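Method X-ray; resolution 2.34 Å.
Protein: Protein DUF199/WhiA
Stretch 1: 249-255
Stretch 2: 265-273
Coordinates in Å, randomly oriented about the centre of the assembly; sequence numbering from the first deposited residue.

Stretch 1 (249-255) RRVALVR
Stretch 2 265-273: ELGKKLNLT

A small, largely apolar contact, with no hydrogen bond across it, sets one face of a helix (249-255) against a second helix and the turn and loop leading out of it (265-273). Stretch 1 is regular helix throughout, phi/psi near -64/-43, with Leu253 N to Arg249 O at 3.1 Å, Val254 N to Arg250 O at 3.0 Å and Arg255 N to Val251 O at 3.1 Å. The register runs antiparallel: Val254 CA lies 6.7 Å from Leu266 CA, and Val251 CA lies 7.8 Å from Leu270 CA. Stretch 2 is helical at 265-268, with a type I turn from Lys268 to Asn271, Leu270 at -123/19, Asn271 at 52/39 and Leu272 extended at -118/148. Gly267 O ties this turn down, accepting from Leu270 N at 2.9 Å and Leu272 N at 2.8 Å. Leu266, Leu270 and Leu272 all direct CA-to-CB toward the helix of stretch 1. All three leucines are m,t. Gly267 has no side chain; a CB there would point away from stretch 1 and clash with Leu272 O at 2.5 Å. Val254 (t), also pointing toward its partner, is central: its CG1 meets Leu266 CD2 at 3.1 Å, a very tight approach for two methyls, while its CG2 packs on Leu270 CD2 at 3.9 Å. One turn back, Val251 (t) points sideways, yet its CG2 reaches Leu270 CD1 at 3.8 Å and Leu272 CD1 at 4.2 Å. Leu270 also rests against Arg250, with CD2 4.0 Å from Arg250 CB. Arg255 (t,p,m, chi4 180°) starts sideways but its end comes nearer, laying one guanidinium face over Leu266, CZ to CD1 3.3 Å; its NH1 and NH2 are hydrogen-bonded elsewhere in the structure. Lys269 (m,t,t,m) makes a slight contact, its CD 4.3 Å from Val254 CG1, and its end leads away.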

# COMPACT_ATOMS: atom_id res chain seq x y z
N ARG A 249 18.37 7.56 49.94
CA ARG A 249 18.17 8.84 50.62
C ARG A 249 18.03 10.00 49.64
O ARG A 249 17.15 10.84 49.80
CB ARG A 249 19.31 9.12 51.58
CG ARG A 249 19.19 10.44 52.31
CD ARG A 249 20.36 10.62 53.25
NE ARG A 249 21.60 10.80 52.50
CZ ARG A 249 22.03 11.97 52.01
NH1 ARG A 249 21.34 13.09 52.21
NH2 ARG A 249 23.17 12.01 51.33
N ARG A 250 18.90 10.03 48.63
CA ARG A 250 18.87 11.08 47.61
C ARG A 250 17.61 11.01 46.76
O ARG A 250 17.05 12.04 46.38
CB ARG A 250 20.10 10.99 46.71
CG ARG A 250 21.41 11.26 47.42
CD ARG A 250 22.55 11.39 46.43
NE ARG A 250 22.94 10.09 45.87
CZ ARG A 250 23.70 9.19 46.48
NH1 ARG A 250 24.17 9.41 47.71
NH2 ARG A 250 23.99 8.04 45.87
N VAL A 251 17.17 9.78 46.47
CA VAL A 251 15.95 9.55 45.69
C VAL A 251 14.70 9.99 46.44
O VAL A 251 13.78 10.57 45.85
CB VAL A 251 15.83 8.06 45.28
CG1 VAL A 251 14.46 7.76 44.68
CG2 VAL A 251 16.94 7.69 44.30
N ALA A 252 14.67 9.73 47.75
CA ALA A 252 13.57 10.15 48.62
C ALA A 252 13.47 11.67 48.69
O ALA A 252 12.38 12.23 48.60
CB ALA A 252 13.73 9.56 50.01
N LEU A 253 14.62 12.33 48.85
CA LEU A 253 14.67 13.79 48.90
C LEU A 253 14.22 14.44 47.59
O LEU A 253 13.41 15.37 47.60
CB LEU A 253 16.09 14.27 49.24
CG LEU A 253 16.58 14.02 50.67
CD1 LEU A 253 18.02 14.48 50.82
CD2 LEU A 253 15.69 14.72 51.69
N VAL A 254 14.75 13.96 46.47
CA VAL A 254 14.42 14.52 45.15
C VAL A 254 12.93 14.37 44.82
O VAL A 254 12.32 15.30 44.29
CB VAL A 254 15.30 13.89 44.03
CG1 VAL A 254 14.66 14.06 42.67
CG2 VAL A 254 16.69 14.51 44.05
N ARG A 255 12.34 13.22 45.14
CA ARG A 255 10.90 13.01 44.98
C ARG A 255 10.10 14.00 45.84
O ARG A 255 9.15 14.62 45.36
CB ARG A 255 10.52 11.58 45.34
CG ARG A 255 9.01 11.28 45.37
CD ARG A 255 8.44 11.00 43.98
NE ARG A 255 8.22 12.20 43.19
CZ ARG A 255 7.74 12.22 41.94
NH1 ARG A 255 7.42 11.09 41.32
NH2 ARG A 255 7.59 13.37 41.32
N GLU A 265 12.27 12.64 34.67
CA GLU A 265 12.83 13.94 35.04
C GLU A 265 13.47 13.92 36.43
O GLU A 265 14.50 14.55 36.64
CB GLU A 265 11.75 15.03 34.94
CG GLU A 265 12.29 16.41 34.57
CD GLU A 265 13.05 16.44 33.25
OE1 GLU A 265 12.83 15.54 32.40
OE2 GLU A 265 13.87 17.36 33.06
N LEU A 266 12.86 13.19 37.37
CA LEU A 266 13.49 12.93 38.66
C LEU A 266 14.84 12.24 38.50
O LEU A 266 15.80 12.55 39.20
CB LEU A 266 12.60 12.05 39.54
CG LEU A 266 11.48 12.66 40.37
CD1 LEU A 266 10.95 11.60 41.32
CD2 LEU A 266 11.94 13.89 41.14
N GLY A 267 14.89 11.27 37.58
CA GLY A 267 16.12 10.53 37.29
C GLY A 267 17.24 11.42 36.79
O GLY A 267 18.38 11.30 37.22
N LYS A 268 16.90 12.32 35.87
CA LYS A 268 17.87 13.26 35.30
C LYS A 268 18.60 14.04 36.40
O LYS A 268 19.80 14.31 36.28
CB LYS A 268 17.18 14.23 34.33
CG LYS A 268 18.08 14.76 33.24
CD LYS A 268 17.32 15.68 32.28
N LYS A 269 17.88 14.38 37.47
CA LYS A 269 18.46 15.14 38.59
C LYS A 269 19.50 14.37 39.40
O LYS A 269 20.26 14.99 40.16
CB LYS A 269 17.34 15.64 39.51
CG LYS A 269 16.44 16.68 38.87
CD LYS A 269 15.35 17.14 39.81
CE LYS A 269 14.57 18.32 39.23
NZ LYS A 269 15.33 19.59 39.30
N LEU A 270 19.55 13.05 39.26
CA LEU A 270 20.54 12.22 39.95
C LEU A 270 21.40 11.37 38.99
O LEU A 270 22.02 10.40 39.42
CB LEU A 270 19.83 11.29 40.96
CG LEU A 270 19.05 11.95 42.10
CD1 LEU A 270 18.24 10.91 42.85
CD2 LEU A 270 19.99 12.69 43.06
N ASN A 271 21.43 11.74 37.71
CA ASN A 271 22.10 10.93 36.67
C ASN A 271 21.64 9.47 36.68
O ASN A 271 22.44 8.55 36.50
CB ASN A 271 23.64 11.02 36.80
CG ASN A 271 24.22 12.28 36.17
OD1 ASN A 271 23.59 12.93 35.33
ND2 ASN A 271 25.45 12.62 36.56
N LEU A 272 20.34 9.26 36.90
CA LEU A 272 19.74 7.93 36.88
C LEU A 272 18.71 7.85 35.76
O LEU A 272 18.06 8.85 35.44
CB LEU A 272 19.04 7.63 38.21
CG LEU A 272 19.88 7.52 39.48
CD1 LEU A 272 18.98 7.24 40.67
CD2 LEU A 272 20.95 6.44 39.35
N THR A 273 18.55 6.67 35.19
CA THR A 273 17.49 6.44 34.21
C THR A 273 16.16 6.27 34.93
O THR A 273 16.11 6.06 36.14
CB THR A 273 17.77 5.19 33.34
OG1 THR A 273 17.73 4.01 34.15
CG2 THR A 273 19.13 5.30 32.65